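Side-chain contacts in tryptophanyl-tRNA synthetase (Thermus thermophilus, PDB 2EL7), which probably joins tryptophan to its cognate tRNA at the cost of ATP, acting as a class I aminoacyl-tRNA synthetase homodimer: residues Asn18-Ile23 and Pro185-Ile190; Lys24-Ile29 and Thr144-Glu149; Asn202-Leu207 and Trp214-His219. One frame throughout, in Å; residues are numbered along the deposited sequence.

Contact 1: Asn18-Ile23 and Pro185-Ile190; sequences NYLGAI and PRVPGI
L20 meets P185 and V187 where the first helix of the class I catalytic domain passes a loop. Helix 16-33 begins within the 'HIGH' region of this Rossmann-type fold. The loop leads from strand 177-179 toward the 'KMSKS' region.

The close part of the contact is at L20. Its carbonyl oxygen faces the proline ring: P185 CD lies 3.5 Å from L20 O, at van der Waals distance. The helix widens here into a pi-type turn, with I23 N bonded to N18 O at 3.2 Å. K24 N stands too far from L20 O for the usual helical bond. P185 CD comes up to this oxygen instead.

The L20 side chain leaves the backbone with CG anti to the carbonyl carbon (chi1 -68°). One branch, CD1, then reaches the V187 methyl CG2. The two side chains cross at about a right angle, so they touch at single methyls and not along their lengths. Y246 of helix 239-247 packs on both L20 and V187, and F247 also packs on L20. V187, predicted to bind ATP, also pairs by backbone with M196 of the 'KMSKS' region.

The other side is loose. R186 is exposed and poorly ordered. Its NE makes a weak hydrogen bond to A184 O, and its NH2 forms a long, weak ion pair with E149. Neither interaction holds the loop against the helix. The join between the segments rests on van der Waals contact, and its side-chain part is slight: L20 CD1 and V187 CG2 stand 4.2 Å apart.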
# COMPACT_ATOMS: atom_id res chain seq x y z
N ASN A 18 28.18 6.77 -11.60
CA ASN A 18 27.57 6.51 -10.29
C ASN A 18 28.67 6.61 -9.24
O ASN A 18 28.53 7.26 -8.20
CB ASN A 18 26.99 5.08 -10.22
CG ASN A 18 25.90 4.82 -11.25
OD1 ASN A 18 25.87 3.75 -11.89
ND2 ASN A 18 24.98 5.78 -11.40
N TYR A 19 29.79 5.95 -9.53
CA TYR A 19 30.90 5.90 -8.61
C TYR A 19 31.46 7.25 -8.20
O TYR A 19 31.45 7.58 -7.01
CB TYR A 19 32.00 5.02 -9.18
CG TYR A 19 33.18 4.90 -8.26
CD1 TYR A 19 33.03 4.35 -6.99
CD2 TYR A 19 34.44 5.35 -8.65
CE1 TYR A 19 34.13 4.25 -6.12
CE2 TYR A 19 35.53 5.25 -7.79
CZ TYR A 19 35.37 4.71 -6.53
OH TYR A 19 36.45 4.64 -5.68
N LEU A 20 31.95 8.01 -9.17
CA LEU A 20 32.53 9.32 -8.92
C LEU A 20 31.59 10.33 -8.25
O LEU A 20 32.05 11.31 -7.65
CB LEU A 20 33.04 9.92 -10.23
CG LEU A 20 34.25 9.14 -10.74
CD1 LEU A 20 34.71 9.66 -12.09
CD2 LEU A 20 35.36 9.26 -9.70
N GLY A 21 30.28 10.09 -8.33
CA GLY A 21 29.34 11.01 -7.74
C GLY A 21 28.62 10.60 -6.46
O GLY A 21 29.04 10.94 -5.35
N ALA A 22 27.54 9.85 -6.61
CA ALA A 22 26.72 9.43 -5.48
C ALA A 22 27.37 8.47 -4.51
O ALA A 22 27.22 8.62 -3.29
CB ALA A 22 25.42 8.82 -6.00
N ILE A 23 28.09 7.48 -5.03
CA ILE A 23 28.73 6.49 -4.20
C ILE A 23 29.78 7.10 -3.30
O ILE A 23 29.86 6.79 -2.11
CB ILE A 23 29.34 5.35 -5.08
CG1 ILE A 23 28.21 4.53 -5.72
CG2 ILE A 23 30.19 4.41 -4.23
CD1 ILE A 23 28.69 3.45 -6.64
N PRO A 185 31.28 15.27 -9.91
CA PRO A 185 31.47 15.50 -11.35
C PRO A 185 30.28 15.02 -12.17
O PRO A 185 29.64 14.01 -11.85
CB PRO A 185 32.72 14.69 -11.66
CG PRO A 185 33.42 14.58 -10.33
CD PRO A 185 32.30 14.34 -9.39
N ARG A 186 29.97 15.74 -13.24
CA ARG A 186 28.89 15.31 -14.11
C ARG A 186 29.65 14.60 -15.23
O ARG A 186 30.15 15.22 -16.17
CB ARG A 186 28.09 16.52 -14.63
CG ARG A 186 27.68 17.52 -13.52
CD ARG A 186 26.86 16.87 -12.37
NE ARG A 186 26.85 17.68 -11.14
CZ ARG A 186 26.29 18.89 -11.01
NH1 ARG A 186 26.35 19.53 -9.85
NH2 ARG A 186 25.68 19.45 -12.04
N VAL A 187 29.75 13.27 -15.08
CA VAL A 187 30.49 12.41 -16.00
C VAL A 187 29.89 12.16 -17.39
O VAL A 187 28.80 11.62 -17.53
CB VAL A 187 30.75 11.05 -15.34
CG1 VAL A 187 31.68 10.22 -16.19
CG2 VAL A 187 31.32 11.27 -13.93
N PRO A 188 30.62 12.56 -18.44
CA PRO A 188 30.22 12.40 -19.84
C PRO A 188 30.30 10.97 -20.38
O PRO A 188 31.19 10.21 -20.02
CB PRO A 188 31.16 13.35 -20.58
CG PRO A 188 32.37 13.35 -19.72
CD PRO A 188 31.79 13.44 -18.33
N GLY A 189 29.36 10.62 -21.27
CA GLY A 189 29.33 9.29 -21.84
C GLY A 189 30.41 9.02 -22.86
O GLY A 189 31.05 9.95 -23.35
N ILE A 190 30.62 7.75 -23.21
CA ILE A 190 31.67 7.38 -24.16
C ILE A 190 31.51 7.94 -25.58
O ILE A 190 32.49 8.06 -26.32
CB ILE A 190 31.84 5.84 -24.23
CG1 ILE A 190 30.61 5.20 -24.86
CG2 ILE A 190 32.08 5.28 -22.83
CD1 ILE A 190 30.69 3.67 -24.91

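Contact 2: Lys24-Ile29 and Thr144-Glu149; sequences KQWVAI and TVPVGE
P146 touches Q25 and W26 of helix 16-33, and it carries the whole contact for its strand. The strand begins with T144. Its backbone is hydrogen-bonded to L5 of strand 4-8, and its side chain packs on V4 and L179. V145 follows, with backbone bonds to Q177 and L179. The short strand 144-146 is thus held between two neighbours before it reaches the helix.

At P146 the ring points to the helix and meets two different groups. P146 CB lies 3.8 Å from Q25 OE1. P146 CG lies 3.9 Å from W26 NE1 and 4.3 Å from W26 CD1. The proline approaches the five-membered part of the indole obliquely, and the two side chains cross at about a right angle.

Q25 gets there as a straight arm. CG is anti to the backbone N (chi1 -175°), and the chain stays extended to the amide. Its NE2 is hydrogen-bonded to L180 O, which should limit rotation of the amide and keep OE1 beside the proline. W26 is placed by a second ring, F39, which it meets edge-to-face. It also packs on I8 of strand 4-8.

V147 turns the other way. Its side chain packs on H154 and I155 of helix 153-169, while its backbone bonds to L179. G148 and E149 then lead off the strand into a predicted ATP-binding turn. E149 is exposed and poorly ordered.

A helix laid over parallel strands in this way is the Rossmann-type arrangement of class I synthetases. Strand 4-8, helix 16-33 and strand 37-41 form a beta-alpha-beta crossover, and strand 144-146 runs beside it.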
# COMPACT_ATOMS: atom_id res chain seq x y z
N LYS A 24 30.60 7.98 -3.86
CA LYS A 24 31.62 8.63 -3.07
C LYS A 24 30.95 9.36 -1.91
O LYS A 24 31.50 9.42 -0.81
CB LYS A 24 32.42 9.61 -3.94
CG LYS A 24 33.20 10.64 -3.14
CD LYS A 24 34.27 11.33 -4.00
CE LYS A 24 35.50 10.42 -4.23
NZ LYS A 24 35.17 9.06 -4.78
N GLN A 25 29.74 9.88 -2.14
CA GLN A 25 29.05 10.60 -1.09
C GLN A 25 28.44 9.65 -0.06
O GLN A 25 28.47 9.91 1.15
CB GLN A 25 27.97 11.50 -1.69
CG GLN A 25 27.28 12.37 -0.67
CD GLN A 25 26.20 13.25 -1.29
OE1 GLN A 25 25.24 12.74 -1.89
NE2 GLN A 25 26.35 14.57 -1.15
N TRP A 26 27.89 8.55 -0.55
CA TRP A 26 27.28 7.55 0.32
C TRP A 26 28.34 7.04 1.29
O TRP A 26 28.07 6.84 2.47
CB TRP A 26 26.75 6.36 -0.49
CG TRP A 26 25.58 6.67 -1.34
CD1 TRP A 26 24.82 7.81 -1.31
CD2 TRP A 26 24.98 5.81 -2.32
NE1 TRP A 26 23.78 7.70 -2.21
CE2 TRP A 26 23.85 6.49 -2.84
CE3 TRP A 26 25.28 4.53 -2.81
CZ2 TRP A 26 23.03 5.93 -3.82
CZ3 TRP A 26 24.46 3.98 -3.78
CH2 TRP A 26 23.34 4.68 -4.27
N VAL A 27 29.54 6.83 0.76
CA VAL A 27 30.67 6.36 1.57
C VAL A 27 30.97 7.38 2.67
O VAL A 27 31.19 7.01 3.83
CB VAL A 27 31.93 6.14 0.67
CG1 VAL A 27 33.12 5.82 1.52
CG2 VAL A 27 31.68 4.97 -0.30
N ALA A 28 30.96 8.67 2.31
CA ALA A 28 31.23 9.72 3.30
C ALA A 28 30.16 9.72 4.39
O ALA A 28 30.47 9.88 5.56
CB ALA A 28 31.32 11.14 2.63
N ILE A 29 28.90 9.54 4.00
CA ILE A 29 27.80 9.52 4.96
C ILE A 29 27.94 8.35 5.93
O ILE A 29 27.65 8.48 7.11
CB ILE A 29 26.47 9.46 4.25
CG1 ILE A 29 26.24 10.80 3.53
CG2 ILE A 29 25.35 9.14 5.24
CD1 ILE A 29 25.32 10.69 2.31
N THR A 144 17.41 12.99 6.40
CA THR A 144 18.17 13.44 5.25
C THR A 144 18.11 12.39 4.17
O THR A 144 18.15 11.18 4.43
CB THR A 144 19.63 13.70 5.64
OG1 THR A 144 19.66 14.65 6.72
CG2 THR A 144 20.41 14.28 4.45
N VAL A 145 18.02 12.85 2.93
CA VAL A 145 17.93 11.93 1.83
C VAL A 145 18.75 12.43 0.67
O VAL A 145 18.45 13.47 0.11
CB VAL A 145 16.48 11.77 1.38
CG1 VAL A 145 16.40 10.70 0.27
CG2 VAL A 145 15.59 11.37 2.55
N PRO A 146 19.81 11.70 0.29
CA PRO A 146 20.62 12.14 -0.85
C PRO A 146 19.88 11.88 -2.14
O PRO A 146 19.37 10.79 -2.35
CB PRO A 146 21.89 11.31 -0.73
CG PRO A 146 21.40 10.05 -0.11
CD PRO A 146 20.43 10.54 0.95
N VAL A 147 19.81 12.90 -3.00
CA VAL A 147 19.11 12.79 -4.28
C VAL A 147 19.72 13.71 -5.36
O VAL A 147 20.40 14.69 -5.04
CB VAL A 147 17.62 13.20 -4.14
CG1 VAL A 147 16.89 12.25 -3.20
CG2 VAL A 147 17.55 14.63 -3.62
N GLY A 148 19.46 13.38 -6.63
CA GLY A 148 19.94 14.19 -7.74
C GLY A 148 19.10 15.45 -7.76
O GLY A 148 18.04 15.49 -7.16
N GLU A 149 19.56 16.49 -8.45
CA GLU A 149 18.79 17.73 -8.47
C GLU A 149 17.38 17.62 -9.06
O GLU A 149 16.49 18.38 -8.71
CB GLU A 149 19.58 18.83 -9.20
CG GLU A 149 20.45 18.35 -10.35
CD GLU A 149 21.14 19.50 -11.09
OE1 GLU A 149 22.00 19.22 -11.97
OE2 GLU A 149 20.83 20.67 -10.79

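Contact 3: Asn202-Leu207 and Trp214-His219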
# COMPACT_ATOMS: atom_id res chain seq x y z
N ASN A 202 25.98 4.43 -22.81
CA ASN A 202 27.25 5.13 -23.01
C ASN A 202 28.13 5.07 -21.73
O ASN A 202 28.65 6.09 -21.27
CB ASN A 202 26.94 6.59 -23.35
CG ASN A 202 26.23 7.31 -22.20
OD1 ASN A 202 25.76 6.68 -21.26
ND2 ASN A 202 26.17 8.64 -22.28
N THR A 203 28.32 3.87 -21.19
CA THR A 203 29.05 3.76 -19.94
C THR A 203 30.30 2.92 -19.89
O THR A 203 30.64 2.20 -20.82
CB THR A 203 28.13 3.17 -18.84
OG1 THR A 203 27.91 1.78 -19.11
CG2 THR A 203 26.79 3.91 -18.79
N ILE A 204 30.98 3.05 -18.76
CA ILE A 204 32.18 2.30 -18.45
C ILE A 204 31.84 1.74 -17.07
O ILE A 204 31.81 2.48 -16.07
CB ILE A 204 33.42 3.21 -18.35
CG1 ILE A 204 33.75 3.77 -19.74
CG2 ILE A 204 34.62 2.40 -17.85
CD1 ILE A 204 35.02 4.62 -19.79
N GLY A 205 31.56 0.44 -17.01
CA GLY A 205 31.19 -0.19 -15.75
C GLY A 205 32.38 -0.46 -14.85
O GLY A 205 33.50 -0.68 -15.32
N LEU A 206 32.14 -0.46 -13.54
CA LEU A 206 33.21 -0.72 -12.58
C LEU A 206 33.70 -2.15 -12.69
O LEU A 206 34.86 -2.44 -12.39
CB LEU A 206 32.74 -0.47 -11.14
CG LEU A 206 31.93 0.79 -10.86
CD1 LEU A 206 31.76 0.91 -9.36
CD2 LEU A 206 32.61 2.03 -11.43
N LEU A 207 32.82 -3.05 -13.12
CA LEU A 207 33.18 -4.46 -13.23
C LEU A 207 33.22 -4.93 -14.68
O LEU A 207 33.39 -6.13 -14.94
CB LEU A 207 32.19 -5.31 -12.43
CG LEU A 207 32.07 -4.98 -10.93
CD1 LEU A 207 31.16 -6.02 -10.29
CD2 LEU A 207 33.45 -4.99 -10.23
N TRP A 214 38.84 -1.16 -22.44
CA TRP A 214 39.93 -0.74 -23.32
C TRP A 214 39.38 -0.25 -24.65
O TRP A 214 39.65 0.89 -25.06
CB TRP A 214 40.90 -1.90 -23.56
CG TRP A 214 42.08 -1.57 -24.47
CD1 TRP A 214 42.63 -2.39 -25.43
CD2 TRP A 214 42.86 -0.37 -24.48
NE1 TRP A 214 43.69 -1.76 -26.03
CE2 TRP A 214 43.86 -0.52 -25.47
CE3 TRP A 214 42.81 0.83 -23.75
CZ2 TRP A 214 44.80 0.48 -25.75
CZ3 TRP A 214 43.75 1.83 -24.03
CH2 TRP A 214 44.73 1.64 -25.02
N GLN A 215 38.61 -1.10 -25.31
CA GLN A 215 38.05 -0.74 -26.60
C GLN A 215 37.30 0.59 -26.55
O GLN A 215 37.35 1.36 -27.50
CB GLN A 215 37.12 -1.85 -27.13
CG GLN A 215 37.86 -3.12 -27.55
CD GLN A 215 38.91 -2.85 -28.63
OE1 GLN A 215 38.61 -2.33 -29.71
NE2 GLN A 215 40.16 -3.22 -28.34
N LYS A 216 36.62 0.87 -25.44
CA LYS A 216 35.88 2.13 -25.32
C LYS A 216 36.81 3.34 -25.22
O LYS A 216 36.51 4.40 -25.77
CB LYS A 216 34.93 2.07 -24.11
CG LYS A 216 33.73 1.18 -24.36
CD LYS A 216 32.83 1.13 -23.15
CE LYS A 216 31.65 0.20 -23.34
NZ LYS A 216 30.84 0.09 -22.09
N ILE A 217 37.93 3.19 -24.53
CA ILE A 217 38.89 4.29 -24.41
C ILE A 217 39.51 4.48 -25.80
O ILE A 217 39.71 5.60 -26.27
CB ILE A 217 40.03 3.93 -23.42
CG1 ILE A 217 39.44 3.50 -22.07
CG2 ILE A 217 40.96 5.12 -23.23
CD1 ILE A 217 38.56 4.53 -21.47
N GLN A 218 39.80 3.35 -26.42
CA GLN A 218 40.38 3.29 -27.74
C GLN A 218 39.57 4.12 -28.72
O GLN A 218 40.13 4.79 -29.59
CB GLN A 218 40.37 1.84 -28.22
CG GLN A 218 41.32 1.53 -29.34
CD GLN A 218 42.75 1.50 -28.88
OE1 GLN A 218 43.06 0.92 -27.84
NE2 GLN A 218 43.64 2.13 -29.65
N HIS A 219 38.24 4.06 -28.57
CA HIS A 219 37.32 4.76 -29.44
C HIS A 219 36.77 6.09 -28.92
O HIS A 219 35.90 6.67 -29.56
CB HIS A 219 36.13 3.86 -29.80
CG HIS A 219 36.46 2.76 -30.76
ND1 HIS A 219 37.38 1.77 -30.47
CD2 HIS A 219 35.98 2.48 -31.99
CE1 HIS A 219 37.43 0.92 -31.49
NE2 HIS A 219 36.59 1.33 -32.42
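K216 reaches the loop at the carbonyl oxygen of T203, while I217 turns its end to I204. K216 is fully extended beyond CG. The end of the chain passes in front of the T203 carbonyl oxygen, with K216 CD and CE each 3.4 Å from T203 O. K216 NZ then donates to T203 O. The modelled length of 2.5 Å is very short and should be read with caution. E208 OE1 forms a salt bridge with the same NZ, and E208 OE2 accepts from G205 N.

The isoleucines cross at about a right angle and meet end to end, I204 CD1 to I217 CD1 at 3.9 Å. I204 is extended. I217 is bent at its second torsion (chi2 -57°), which gives its terminal methyl a different course. L274 of helix 267-294 also packs on I217.

Helix 210-218 ends here. Q215 O accepts from both H219 N and H219 ND1. The latter bond is 3.0 Å long and bent, with an angle of 133° at the hydrogen.

A methionine in place of K216 would probably leave T203 O without this donor and the E208 carboxylate without its charged mate.

If the short bond is real, one ammonium group serves a carbonyl and a carboxylate together, probably offsetting the charge of E208 and tying the helix to the loop just after the 'KMSKS' region.

In the fold
All three contacts belong to the class I synthetase family region. Contacts 1 and 2 share helix 16-33, using successive turns, and their centres are 13 Å apart. Along the chain, contact 2 falls between the two segments of contact 1, and contact 3 comes after both. Contact 3 is also 13 Å from contact 1, and the two touch: I190 N lies 3.2 Å from N202 O, probably a hydrogen bond. Contacts 2 and 3 are 25 Å apart between centres and do not touch. Contact 1 therefore sits between the parallel strands and the helical region beyond the 'KMSKS' loop, near the predicted ATP site.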